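Local atomic coordinates of ABC transporter, substrate binding protein (Agrobacterium tumefaciens, PDB entry 3C9H), a protein that probably captures a solute in the periplasm and delivers it to an ABC importer, and binds a magnesium ion. Residues 184-189 against 333-338; 132-137 against 323-328; 174-179 against 233-238; 76-81 against 100-105. All blocks are in the same frame, centred on the assembly; numbering follows the deposited sequence.

Contact 1: residues 184-189 against 333-338; sequences GFLFMS and MVYLDQ
L336 puts one methyl, CD2, into the angle between two side chains on successive turns of helix 183-194. Its CD2 lies 3.9 Å from CZ of F185 and 4.0 Å from CB of S189, while its other methyl, CD1, stays 4.1 Å from that same S189 CB. The leucine meets the far end of the F185 ring obliquely. F185 reaches this far because its CG stands anti to the backbone N (chi1 178°), which carries the ring out from the helix toward 333-338. One residue before L336 in the chain, Y335 makes a looser touch, its CE2 4.3 Å from CD1 of L186.

Behind this first shell, the hydroxyl of S189 is turned back on its own helix: OG donates to O of L186 over 2.9 Å, and it is CB that meets the leucine. R341 makes a cation-pi contact with the F185 ring, and L344 of helix 338-353 packs on both F185 and L336. D337 is the N-cap of that helix, its OD1 accepting from N of K340. M96 of helix 96-104 touches both L186 and Y335. The segment 333-338 thus runs from a 3-10 turn to the start of the C-terminal helix against one side of helix 183-194. With the S189 hydroxyl bonded within its helix and that of Y335 probably bonded to O of P327, the join itself rests on apolar contact, which fixes position through shape more than through bond direction.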
loop_
_atom_site.group_PDB
_atom_site.type_symbol
_atom_site.label_atom_id
_atom_site.label_comp_id
_atom_site.label_asym_id
_atom_site.label_seq_id
_atom_site.Cartn_x
_atom_site.Cartn_y
_atom_site.Cartn_z
ATOM N N GLY A 184 -6.121 2.852 2.616
ATOM C CA GLY A 184 -7.506 3.174 2.238
ATOM C C GLY A 184 -7.774 4.658 2.291
ATOM O O GLY A 184 -8.320 5.227 1.332
ATOM N N PHE A 185 -7.414 5.297 3.411
ATOM C CA PHE A 185 -7.583 6.723 3.526
ATOM C C PHE A 185 -6.813 7.480 2.419
ATOM O O PHE A 185 -7.344 8.383 1.773
ATOM C CB PHE A 185 -7.172 7.255 4.908
ATOM C CG PHE A 185 -7.308 8.740 4.989
ATOM C CD1 PHE A 185 -8.523 9.308 5.292
ATOM C CD2 PHE A 185 -6.249 9.569 4.626
ATOM C CE1 PHE A 185 -8.671 10.710 5.285
ATOM C CE2 PHE A 185 -6.385 10.959 4.605
ATOM C CZ PHE A 185 -7.601 11.525 4.923
ATOM N N LEU A 186 -5.568 7.090 2.195
ATOM C CA LEU A 186 -4.762 7.702 1.141
ATOM C C LEU A 186 -5.493 7.625 -0.190
ATOM O O LEU A 186 -5.612 8.622 -0.881
ATOM C CB LEU A 186 -3.381 7.022 1.049
ATOM C CG LEU A 186 -2.369 7.600 0.039
ATOM C CD1 LEU A 186 -1.942 8.983 0.467
ATOM C CD2 LEU A 186 -1.140 6.700 -0.135
ATOM N N PHE A 187 -5.978 6.441 -0.559
ATOM C CA PHE A 187 -6.625 6.280 -1.843
ATOM C C PHE A 187 -7.873 7.181 -1.908
ATOM O O PHE A 187 -8.101 7.825 -2.923
ATOM C CB PHE A 187 -7.011 4.819 -2.134
ATOM C CG PHE A 187 -5.837 3.865 -2.387
ATOM C CD1 PHE A 187 -4.634 4.296 -2.977
ATOM C CD2 PHE A 187 -5.991 2.510 -2.117
ATOM C CE1 PHE A 187 -3.593 3.385 -3.221
ATOM C CE2 PHE A 187 -4.971 1.590 -2.364
ATOM C CZ PHE A 187 -3.769 2.028 -2.918
ATOM N N MET A 188 -8.685 7.206 -0.853
ATOM C CA MET A 188 -9.875 8.084 -0.837
ATOM C C MET A 188 -9.471 9.551 -0.977
ATOM O O MET A 188 -10.090 10.312 -1.721
ATOM C CB MET A 188 -10.696 7.885 0.442
ATOM C CG MET A 188 -11.915 8.851 0.616
ATOM S SD MET A 188 -13.178 8.568 -0.628
ATOM C CE MET A 188 -12.865 6.883 -1.241
ATOM N N SER A 189 -8.415 9.959 -0.290
ATOM C CA SER A 189 -8.008 11.367 -0.347
ATOM C C SER A 189 -7.530 11.738 -1.769
ATOM O O SER A 189 -7.801 12.859 -2.260
ATOM C CB SER A 189 -6.980 11.687 0.747
ATOM O OG SER A 189 -5.673 11.245 0.402
ATOM N N MET A 333 3.054 18.936 2.766
ATOM C CA MET A 333 2.101 19.789 2.025
ATOM C C MET A 333 1.249 19.070 0.965
ATOM O O MET A 333 0.139 19.514 0.671
ATOM C CB MET A 333 2.846 20.937 1.337
ATOM C CG MET A 333 3.897 20.482 0.317
ATOM S SD MET A 333 4.679 21.895 -0.483
ATOM C CE MET A 333 6.344 21.278 -0.802
ATOM N N VAL A 334 1.768 17.995 0.372
ATOM C CA VAL A 334 0.981 17.194 -0.589
ATOM C C VAL A 334 -0.228 16.505 0.083
ATOM O O VAL A 334 -1.254 16.214 -0.568
ATOM C CB VAL A 334 1.870 16.114 -1.289
ATOM C CG1 VAL A 334 1.058 15.320 -2.332
ATOM C CG2 VAL A 334 3.083 16.765 -1.942
ATOM N N TYR A 335 -0.096 16.261 1.388
ATOM C CA TYR A 335 -1.054 15.467 2.158
ATOM C C TYR A 335 -1.938 16.291 3.093
ATOM O O TYR A 335 -1.538 17.353 3.570
ATOM C CB TYR A 335 -0.282 14.471 2.989
ATOM C CG TYR A 335 0.712 13.688 2.182
ATOM C CD1 TYR A 335 2.075 13.986 2.231
ATOM C CD2 TYR A 335 0.294 12.652 1.348
ATOM C CE1 TYR A 335 2.994 13.257 1.491
ATOM C CE2 TYR A 335 1.218 11.906 0.602
ATOM C CZ TYR A 335 2.561 12.220 0.680
ATOM O OH TYR A 335 3.450 11.493 -0.054
ATOM N N LEU A 336 -3.115 15.737 3.382
ATOM C CA LEU A 336 -4.125 16.369 4.239
ATOM C C LEU A 336 -3.678 16.443 5.696
ATOM O O LEU A 336 -3.256 15.454 6.273
ATOM C CB LEU A 336 -5.445 15.585 4.182
ATOM C CG LEU A 336 -6.334 15.771 2.949
ATOM C CD1 LEU A 336 -5.572 15.417 1.678
ATOM C CD2 LEU A 336 -7.593 14.922 3.064
ATOM N N ASP A 337 -3.818 17.623 6.294
ATOM C CA ASP A 337 -3.515 17.796 7.696
ATOM C C ASP A 337 -4.501 17.022 8.587
ATOM O O ASP A 337 -5.558 16.587 8.130
ATOM C CB ASP A 337 -3.473 19.292 8.050
ATOM C CG ASP A 337 -4.832 19.962 8.023
ATOM O OD1 ASP A 337 -5.829 19.368 8.473
ATOM O OD2 ASP A 337 -4.895 21.143 7.616
ATOM N N GLN A 338 -4.153 16.893 9.866
ATOM C CA GLN A 338 -4.904 16.054 10.818
ATOM C C GLN A 338 -6.395 16.398 10.887
ATOM O O GLN A 338 -7.247 15.492 10.942
ATOM C CB GLN A 338 -4.279 16.143 12.228
ATOM C CG GLN A 338 -2.849 15.595 12.291
ATOM C CD GLN A 338 -2.093 16.060 13.519
ATOM O OE1 GLN A 338 -2.581 15.929 14.647
ATOM N NE2 GLN A 338 -0.887 16.589 13.313
#

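Contact 2: residues 132-137 against 323-328; sequences LTFEPA and LRPVPV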
loop_
_atom_site.group_PDB
_atom_site.type_symbol
_atom_site.label_atom_id
_atom_site.label_comp_id
_atom_site.label_asym_id
_atom_site.label_seq_id
_atom_site.Cartn_x
_atom_site.Cartn_y
_atom_site.Cartn_z
ATOM N N LEU A 132 9.482 3.233 -2.580
ATOM C CA LEU A 132 10.203 2.035 -3.078
ATOM C C LEU A 132 9.482 1.141 -4.085
ATOM O O LEU A 132 10.108 0.231 -4.655
ATOM C CB LEU A 132 10.665 1.180 -1.883
ATOM C CG LEU A 132 11.567 1.919 -0.888
ATOM C CD1 LEU A 132 11.720 1.100 0.430
ATOM C CD2 LEU A 132 12.925 2.208 -1.521
ATOM N N THR A 133 8.175 1.369 -4.266
ATOM C CA THR A 133 7.328 0.563 -5.124
ATOM C C THR A 133 6.404 1.504 -5.897
ATOM O O THR A 133 6.333 2.695 -5.601
ATOM C CB THR A 133 6.430 -0.388 -4.297
ATOM O OG1 THR A 133 5.439 0.381 -3.578
ATOM C CG2 THR A 133 7.268 -1.245 -3.318
ATOM N N PHE A 134 5.661 0.946 -6.842
ATOM C CA PHE A 134 4.714 1.721 -7.669
ATOM C C PHE A 134 3.488 0.802 -7.875
ATOM O O PHE A 134 3.493 -0.053 -8.751
ATOM C CB PHE A 134 5.449 2.072 -8.981
ATOM C CG PHE A 134 4.816 3.167 -9.801
ATOM C CD1 PHE A 134 4.971 4.505 -9.446
ATOM C CD2 PHE A 134 4.112 2.858 -10.955
ATOM C CE1 PHE A 134 4.401 5.528 -10.229
ATOM C CE2 PHE A 134 3.537 3.863 -11.741
ATOM C CZ PHE A 134 3.683 5.197 -11.375
ATOM N N GLU A 135 2.472 0.946 -7.017
ATOM C CA GLU A 135 1.334 -0.021 -6.913
ATOM C C GLU A 135 -0.045 0.633 -7.089
ATOM O O GLU A 135 -0.362 1.566 -6.384
ATOM C CB GLU A 135 1.384 -0.728 -5.546
ATOM C CG GLU A 135 2.580 -1.682 -5.407
ATOM C CD GLU A 135 2.753 -2.165 -3.981
ATOM O OE1 GLU A 135 1.935 -3.005 -3.547
ATOM O OE2 GLU A 135 3.664 -1.666 -3.283
ATOM N N PRO A 136 -0.855 0.160 -8.057
ATOM C CA PRO A 136 -2.150 0.783 -8.329
ATOM C C PRO A 136 -3.295 0.268 -7.453
ATOM O O PRO A 136 -3.232 -0.859 -6.955
ATOM C CB PRO A 136 -2.411 0.413 -9.781
ATOM C CG PRO A 136 -1.819 -0.974 -9.910
ATOM C CD PRO A 136 -0.551 -0.908 -9.021
ATOM N N ALA A 137 -4.291 1.126 -7.249
ATOM C CA ALA A 137 -5.567 0.779 -6.621
ATOM C C ALA A 137 -6.537 0.394 -7.727
ATOM O O ALA A 137 -6.891 1.242 -8.595
ATOM C CB ALA A 137 -6.111 1.942 -5.885
ATOM N N LEU A 323 -2.713 7.036 -15.027
ATOM C CA LEU A 323 -2.090 6.853 -13.702
ATOM C C LEU A 323 -1.996 8.156 -12.927
ATOM O O LEU A 323 -1.617 9.195 -13.480
ATOM C CB LEU A 323 -0.679 6.274 -13.831
ATOM C CG LEU A 323 -0.524 4.966 -14.600
ATOM C CD1 LEU A 323 0.874 4.402 -14.429
ATOM C CD2 LEU A 323 -1.573 3.942 -14.200
ATOM N N ARG A 324 -2.328 8.088 -11.636
ATOM C CA ARG A 324 -2.286 9.236 -10.747
ATOM C C ARG A 324 -1.411 8.903 -9.520
ATOM O O ARG A 324 -1.938 8.618 -8.441
ATOM C CB ARG A 324 -3.707 9.644 -10.324
ATOM C CG ARG A 324 -4.683 9.897 -11.484
ATOM C CD ARG A 324 -4.141 10.978 -12.438
ATOM N NE ARG A 324 -5.212 11.691 -13.133
ATOM C CZ ARG A 324 -5.932 11.199 -14.139
ATOM N NH1 ARG A 324 -5.698 9.982 -14.597
ATOM N NH2 ARG A 324 -6.892 11.921 -14.698
ATOM N N PRO A 325 -0.069 8.928 -9.695
ATOM C CA PRO A 325 0.838 8.657 -8.566
ATOM C C PRO A 325 0.947 9.825 -7.614
ATOM O O PRO A 325 0.518 10.930 -7.940
ATOM C CB PRO A 325 2.191 8.385 -9.226
ATOM C CG PRO A 325 2.108 9.038 -10.589
ATOM C CD PRO A 325 0.660 9.198 -10.950
ATOM N N VAL A 326 1.540 9.556 -6.447
ATOM C CA VAL A 326 1.689 10.534 -5.368
ATOM C C VAL A 326 3.205 10.808 -5.157
ATOM O O VAL A 326 3.981 9.876 -4.912
ATOM C CB VAL A 326 1.056 9.992 -4.050
ATOM C CG1 VAL A 326 0.943 11.086 -3.020
ATOM C CG2 VAL A 326 -0.334 9.338 -4.320
ATOM N N PRO A 327 3.633 12.079 -5.283
ATOM C CA PRO A 327 5.046 12.437 -5.065
ATOM C C PRO A 327 5.394 12.605 -3.573
ATOM O O PRO A 327 4.529 12.995 -2.777
ATOM C CB PRO A 327 5.189 13.765 -5.808
ATOM C CG PRO A 327 3.800 14.394 -5.735
ATOM C CD PRO A 327 2.806 13.251 -5.645
ATOM N N VAL A 328 6.644 12.313 -3.210
ATOM C CA VAL A 328 7.120 12.375 -1.807
ATOM C C VAL A 328 7.938 13.651 -1.512
ATOM O O VAL A 328 7.890 14.208 -0.406
ATOM C CB VAL A 328 8.035 11.167 -1.488
ATOM C CG1 VAL A 328 8.295 11.060 -0.003
ATOM C CG2 VAL A 328 7.434 9.866 -2.018
#
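The outer part of the F134 ring reaches two residues of 323-328. CE1 sits 3.7 Å from CB of P325, and CE2, across the ring, is 3.8 Å from CD1 of L323. The leucine methyl comes in at the ring edge, near its plane, whereas the proline meets the ring obliquely, its CB also 4.1 Å from CZ. The phenylalanine CG is anti to the backbone N (chi1 -164°), which sends the ring across the 8.0 Å between the CA atoms of F134 and P325.

This is the tight, buried part: V260 of strand 258-268 and A312, M315 and Q316 of helix 312-319 also pack on the F134 ring. P325 packs as closely as L323 but is itself partly exposed, and beyond it R324 points away from 132-137, also partly exposed, with Y257 and Q194 beside it. Strand 258-268 joins the two segments, pairing antiparallel with 135-142 and parallel with 323-325, and the aromatic ring packs between them.

The polar side chains of 132-137 bond elsewhere. E135 OE2 accepts from T133 OG1 over 2.7 Å with the lone pair that faces away from its other oxygen, and R263 makes a salt bridge to the same OE2. The contact with 323-328 is between carbon atoms alone and probably owes its stability to burial of the ring.

Contact 3: residues 174-179 against 233-238; sequences ATYDIE and NILGSY. With CIT (citric acid), chain D.
Y176 runs its ring past the backbone of N233 and brings its hydroxyl up to L235. Its CE1 is 3.3 Å from O of N233, which lies at the ring edge near the ring plane; that carbonyl oxygen is buried here without a hydrogen-bond partner in the model, so the polarised ring C-H groups are its near neighbours. Further out, the tyrosine OH rests 3.6 Å from CG of L235, the two side chains crossing at about a right angle. The CG of Y176 is anti to the carbonyl carbon (chi1 -88°), and from there the ring extends to the bound citrate, where OH donates to O6 over 2.5 Å. S216 also hydrogen-bonds this hydroxyl, helping to fix its place.

N233 turns its CB toward strand 173-176 and lies 4.2 Å from OG1 of T175, whose hydroxyl is bonded to O of Y232. These strands, 173-176 and 230-235, run parallel, and N233 with I234 forms a G1 beta bulge opposite V138. Where the second strand gives way to helix 236-245, its end faces the cleft of this periplasmic binding protein; the citrate, probably from the crystallisation liquor, occupies it.

On the citrate side, L235 CD1 approaches O2 of the ligand at 3.7 Å. Y238 OH donates to the same O2 over 2.5 Å, and it is hydrogen-bonded as well to N of D43, a magnesium ligand.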
loop_
_atom_site.group_PDB
_atom_site.type_symbol
_atom_site.label_atom_id
_atom_site.label_comp_id
_atom_site.label_asym_id
_atom_site.label_seq_id
_atom_site.Cartn_x
_atom_site.Cartn_y
_atom_site.Cartn_z
ATOM N N ALA A 174 -17.305 -4.615 -1.677
ATOM C CA ALA A 174 -16.424 -4.278 -0.566
ATOM C C ALA A 174 -15.341 -3.258 -0.953
ATOM O O ALA A 174 -14.953 -3.148 -2.115
ATOM C CB ALA A 174 -15.773 -5.536 -0.016
ATOM N N THR A 175 -14.876 -2.526 0.057
ATOM C CA THR A 175 -13.788 -1.572 -0.083
ATOM C C THR A 175 -13.068 -1.394 1.265
ATOM O O THR A 175 -13.437 -2.008 2.286
ATOM C CB THR A 175 -14.296 -0.217 -0.623
ATOM O OG1 THR A 175 -13.183 0.574 -1.052
ATOM C CG2 THR A 175 -15.112 0.549 0.439
ATOM N N TYR A 176 -11.995 -0.604 1.252
ATOM C CA TYR A 176 -11.257 -0.307 2.473
ATOM C C TYR A 176 -12.115 0.529 3.416
ATOM O O TYR A 176 -12.787 1.458 2.993
ATOM C CB TYR A 176 -9.995 0.500 2.180
ATOM C CG TYR A 176 -8.771 -0.311 1.857
ATOM C CD1 TYR A 176 -8.176 -0.244 0.598
ATOM C CD2 TYR A 176 -8.188 -1.124 2.814
ATOM C CE1 TYR A 176 -7.008 -0.974 0.318
ATOM C CE2 TYR A 176 -7.033 -1.835 2.536
ATOM C CZ TYR A 176 -6.451 -1.748 1.303
ATOM O OH TYR A 176 -5.305 -2.460 1.063
ATOM N N ASP A 177 -12.070 0.161 4.679
ATOM C CA ASP A 177 -12.496 1.018 5.754
ATOM C C ASP A 177 -11.405 2.057 5.963
ATOM O O ASP A 177 -10.360 1.769 6.544
ATOM C CB ASP A 177 -12.670 0.190 7.010
ATOM C CG ASP A 177 -13.192 1.000 8.180
ATOM O OD1 ASP A 177 -13.188 2.253 8.134
ATOM O OD2 ASP A 177 -13.626 0.360 9.145
ATOM N N ILE A 178 -11.659 3.254 5.479
ATOM C CA ILE A 178 -10.664 4.305 5.512
ATOM C C ILE A 178 -10.358 4.786 6.928
ATOM O O ILE A 178 -9.325 5.412 7.154
ATOM C CB ILE A 178 -10.973 5.469 4.569
ATOM C CG1 ILE A 178 -12.080 6.394 5.110
ATOM C CG2 ILE A 178 -11.309 4.953 3.180
ATOM C CD1 ILE A 178 -12.189 7.703 4.362
ATOM N N GLU A 179 -11.232 4.471 7.873
ATOM C CA GLU A 179 -10.977 4.782 9.271
ATOM C C GLU A 179 -9.944 3.859 9.871
ATOM O O GLU A 179 -9.237 4.243 10.794
ATOM C CB GLU A 179 -12.264 4.693 10.110
ATOM C CG GLU A 179 -13.175 5.883 9.930
ATOM C CD GLU A 179 -14.276 5.933 10.983
ATOM O OE1 GLU A 179 -14.757 4.855 11.394
ATOM O OE2 GLU A 179 -14.669 7.054 11.393
ATOM N N ASN A 233 -10.822 -0.129 -4.990
ATOM C CA ASN A 233 -9.565 0.405 -4.421
ATOM C C ASN A 233 -8.692 -0.628 -3.732
ATOM O O ASN A 233 -8.086 -0.364 -2.689
ATOM C CB ASN A 233 -9.848 1.557 -3.454
ATOM C CG ASN A 233 -9.893 2.911 -4.133
ATOM O OD1 ASN A 233 -9.993 3.957 -3.455
ATOM N ND2 ASN A 233 -9.806 2.917 -5.449
ATOM N N ILE A 234 -8.578 -1.791 -4.356
ATOM C CA ILE A 234 -7.824 -2.896 -3.814
ATOM C C ILE A 234 -6.397 -2.778 -4.344
ATOM O O ILE A 234 -6.194 -2.306 -5.457
ATOM C CB ILE A 234 -8.479 -4.266 -4.217
ATOM C CG1 ILE A 234 -9.956 -4.255 -3.792
ATOM C CG2 ILE A 234 -7.719 -5.464 -3.596
ATOM C CD1 ILE A 234 -10.185 -3.909 -2.315
ATOM N N LEU A 235 -5.417 -3.214 -3.546
ATOM C CA LEU A 235 -4.037 -3.228 -3.984
ATOM C C LEU A 235 -3.839 -4.186 -5.167
ATOM O O LEU A 235 -4.068 -5.384 -5.056
ATOM C CB LEU A 235 -3.093 -3.543 -2.817
ATOM C CG LEU A 235 -2.957 -2.476 -1.706
ATOM C CD1 LEU A 235 -1.988 -2.970 -0.627
ATOM C CD2 LEU A 235 -2.519 -1.092 -2.268
ATOM N N GLY A 236 -3.391 -3.646 -6.294
ATOM C CA GLY A 236 -3.240 -4.426 -7.524
ATOM C C GLY A 236 -2.190 -5.509 -7.405
ATOM O O GLY A 236 -2.319 -6.560 -7.989
ATOM N N SER A 237 -1.134 -5.234 -6.640
ATOM C CA SER A 237 -0.057 -6.198 -6.425
ATOM C C SER A 237 -0.585 -7.436 -5.706
ATOM O O SER A 237 -0.337 -8.547 -6.107
ATOM C CB SER A 237 1.053 -5.532 -5.608
ATOM O OG SER A 237 0.495 -4.789 -4.527
ATOM N N TYR A 238 -1.342 -7.226 -4.637
ATOM C CA TYR A 238 -1.947 -8.302 -3.876
ATOM C C TYR A 238 -2.982 -9.014 -4.731
ATOM O O TYR A 238 -3.091 -10.240 -4.665
ATOM C CB TYR A 238 -2.627 -7.742 -2.639
ATOM C CG TYR A 238 -1.699 -7.205 -1.542
ATOM C CD1 TYR A 238 -0.323 -7.047 -1.737
ATOM C CD2 TYR A 238 -2.217 -6.851 -0.320
ATOM C CE1 TYR A 238 0.498 -6.528 -0.723
ATOM C CE2 TYR A 238 -1.418 -6.361 0.687
ATOM C CZ TYR A 238 -0.051 -6.205 0.484
ATOM O OH TYR A 238 0.733 -5.696 1.495
HETATM C C1 CIT D . -0.756 -2.880 2.878
HETATM O O1 CIT D . 0.311 -2.255 2.622
HETATM O O2 CIT D . -0.824 -4.114 2.694
HETATM C C2 CIT D . -1.977 -2.147 3.367
HETATM C C3 CIT D . -2.799 -2.930 4.408
HETATM O O7 CIT D . -1.919 -3.440 5.455
HETATM C C4 CIT D . -3.843 -2.032 5.064
HETATM C C5 CIT D . -3.242 -0.926 5.873
HETATM O O3 CIT D . -3.670 0.268 5.773
HETATM O O4 CIT D . -2.358 -1.257 6.677
HETATM C C6 CIT D . -3.540 -4.123 3.781
HETATM O O5 CIT D . -3.345 -5.309 4.160
HETATM O O6 CIT D . -4.349 -3.949 2.862
#

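Contact 4: residues 76-81 against 100-105; sequences RIVKET and VKLSND
L102 projects from helix 96-104 onto helix 70-82, a helix-to-helix contact within the solute-binding fold where one leucine meets two neighbouring residues. The apolar part is small and sits on its two methyls. CD2 takes the closer approaches, 3.7 Å to CG2 of V78 and 4.0 Å to CG2 of I77, while CD1 lies 4.1 Å from CD1 of I77. The leucine crosses I77 at about a right angle and V78 obliquely. In V78 it is the branch anti to the carbonyl carbon, CG2, that faces the leucine; CG1 is anti to the backbone N (chi1 171°). Y74, a turn earlier on helix 70-82, also packs on L102, and P268 of strand 258-268 packs on I77.

The charged groups pair along each helix and leave the interface to carbon. R76 NE gives a salt bridge to E80 OE2, arriving from above the carboxylate plane, while E66 pairs with NH1 of the same arginine and Y39 and T87 bond the other oxygen of E80. On the second helix K101 NZ reaches D105 OD2 at 3.0 Å, on the side of the other carboxylate oxygen, tying the last turn to the residue that leaves the helix.

I77 O accepts from both T81 N and T81 OG1, which come from opposite faces of its carbonyl plane, the OG1 bond measuring 2.7 Å.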
loop_
_atom_site.group_PDB
_atom_site.type_symbol
_atom_site.label_atom_id
_atom_site.label_comp_id
_atom_site.label_asym_id
_atom_site.label_seq_id
_atom_site.Cartn_x
_atom_site.Cartn_y
_atom_site.Cartn_z
ATOM N N ARG A 76 2.537 3.389 16.803
ATOM C CA ARG A 76 3.513 2.706 17.621
ATOM C C ARG A 76 4.876 3.398 17.637
ATOM O O ARG A 76 5.510 3.535 18.685
ATOM C CB ARG A 76 3.672 1.292 17.130
ATOM C CG ARG A 76 4.597 0.462 17.967
ATOM C CD ARG A 76 4.226 -1.008 17.871
ATOM N NE ARG A 76 5.365 -1.803 18.309
ATOM C CZ ARG A 76 5.523 -3.089 18.089
ATOM N NH1 ARG A 76 4.634 -3.755 17.368
ATOM N NH2 ARG A 76 6.642 -3.684 18.514
ATOM N N ILE A 77 5.330 3.836 16.473
ATOM C CA ILE A 77 6.592 4.552 16.402
ATOM C C ILE A 77 6.518 5.859 17.216
ATOM O O ILE A 77 7.451 6.189 17.963
ATOM C CB ILE A 77 7.013 4.808 14.928
ATOM C CG1 ILE A 77 7.468 3.484 14.297
ATOM C CG2 ILE A 77 8.119 5.886 14.870
ATOM C CD1 ILE A 77 7.754 3.529 12.813
ATOM N N VAL A 78 5.416 6.583 17.083
ATOM C CA VAL A 78 5.214 7.827 17.856
ATOM C C VAL A 78 5.182 7.538 19.372
ATOM O O VAL A 78 5.839 8.215 20.155
ATOM C CB VAL A 78 3.922 8.565 17.449
ATOM C CG1 VAL A 78 3.605 9.768 18.456
ATOM C CG2 VAL A 78 4.026 9.094 16.033
ATOM N N LYS A 79 4.400 6.554 19.775
ATOM C CA LYS A 79 4.300 6.179 21.188
ATOM C C LYS A 79 5.600 5.711 21.805
ATOM O O LYS A 79 5.960 6.149 22.894
ATOM C CB LYS A 79 3.263 5.095 21.381
ATOM C CG LYS A 79 1.895 5.649 21.407
ATOM C CD LYS A 79 0.872 4.554 21.623
ATOM C CE LYS A 79 -0.536 4.965 21.152
ATOM N NZ LYS A 79 -1.186 3.762 20.511
ATOM N N GLU A 80 6.297 4.819 21.117
ATOM C CA GLU A 80 7.552 4.290 21.607
ATOM C C GLU A 80 8.620 5.374 21.675
ATOM O O GLU A 80 9.312 5.494 22.675
ATOM C CB GLU A 80 8.030 3.094 20.775
ATOM C CG GLU A 80 7.173 1.849 21.016
ATOM C CD GLU A 80 7.426 0.688 20.049
ATOM O OE1 GLU A 80 8.080 0.865 18.991
ATOM O OE2 GLU A 80 6.943 -0.437 20.360
ATOM N N THR A 81 8.720 6.178 20.627
ATOM C CA THR A 81 9.690 7.250 20.587
ATOM C C THR A 81 9.394 8.252 21.713
ATOM O O THR A 81 10.287 8.590 22.470
ATOM C CB THR A 81 9.704 7.976 19.225
ATOM O OG1 THR A 81 9.979 7.030 18.178
ATOM C CG2 THR A 81 10.796 9.078 19.210
ATOM N N VAL A 100 5.507 10.332 5.658
ATOM C CA VAL A 100 6.040 11.687 5.477
ATOM C C VAL A 100 5.795 12.512 6.748
ATOM O O VAL A 100 6.681 13.234 7.185
ATOM C CB VAL A 100 5.472 12.362 4.212
ATOM C CG1 VAL A 100 5.857 13.901 4.153
ATOM C CG2 VAL A 100 5.997 11.632 2.972
ATOM N N LYS A 101 4.624 12.384 7.367
ATOM C CA LYS A 101 4.419 13.006 8.691
ATOM C C LYS A 101 5.446 12.603 9.763
ATOM O O LYS A 101 5.978 13.473 10.443
ATOM C CB LYS A 101 2.996 12.797 9.204
ATOM C CG LYS A 101 2.724 13.516 10.529
ATOM C CD LYS A 101 1.255 13.583 10.803
ATOM C CE LYS A 101 0.927 14.435 12.064
ATOM N NZ LYS A 101 1.547 15.838 12.074
ATOM N N LEU A 102 5.716 11.306 9.955
ATOM C CA LEU A 102 6.780 10.901 10.875
ATOM C C LEU A 102 8.073 11.623 10.552
ATOM O O LEU A 102 8.726 12.151 11.441
ATOM C CB LEU A 102 7.068 9.399 10.840
ATOM C CG LEU A 102 6.073 8.388 11.401
ATOM C CD1 LEU A 102 6.544 6.973 11.021
ATOM C CD2 LEU A 102 5.911 8.517 12.896
ATOM N N SER A 103 8.438 11.632 9.272
ATOM C CA SER A 103 9.693 12.204 8.821
ATOM C C SER A 103 9.712 13.720 9.061
ATOM O O SER A 103 10.727 14.297 9.503
ATOM C CB SER A 103 9.891 11.877 7.337
ATOM O OG SER A 103 9.930 10.470 7.124
ATOM N N ASN A 104 8.586 14.362 8.787
ATOM C CA ASN A 104 8.444 15.799 9.053
ATOM C C ASN A 104 8.518 16.168 10.560
ATOM O O ASN A 104 8.998 17.243 10.921
ATOM C CB ASN A 104 7.127 16.277 8.442
ATOM C CG ASN A 104 7.027 17.776 8.369
ATOM O OD1 ASN A 104 6.232 18.383 9.100
ATOM N ND2 ASN A 104 7.831 18.393 7.510
ATOM N N ASP A 105 8.032 15.297 11.442
ATOM C CA ASP A 105 7.909 15.620 12.863
ATOM C C ASP A 105 9.100 15.153 13.679
ATOM O O ASP A 105 9.085 15.254 14.908
ATOM C CB ASP A 105 6.627 15.032 13.457
ATOM C CG ASP A 105 5.376 15.688 12.929
ATOM O OD1 ASP A 105 5.478 16.791 12.373
ATOM O OD2 ASP A 105 4.272 15.118 13.086
#

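All four contacts are buried. Contacts 2 and 3 lie nearest the chain centre, contact 1 somewhat farther out, and contact 4, about 18 Å away, keeps salt bridges along its helices beside the apolar join. Contacts 2 and 3 lie on neighbouring strands, 135-142 and 230-235, and S237, at the start of the helix that follows, hydrogen-bonds E135. Helix 183-194 of contact 1 bears on both: F187 packs on A137 of contact 2 and on L235 of contact 3. Y335 links contact 1 to contact 4 by touching V100. Contacts 1, 2 and 4 meet through apolar side chains; contact 3, nearest the magnesium ion, adds tyrosine hydroxyls that bind citrate.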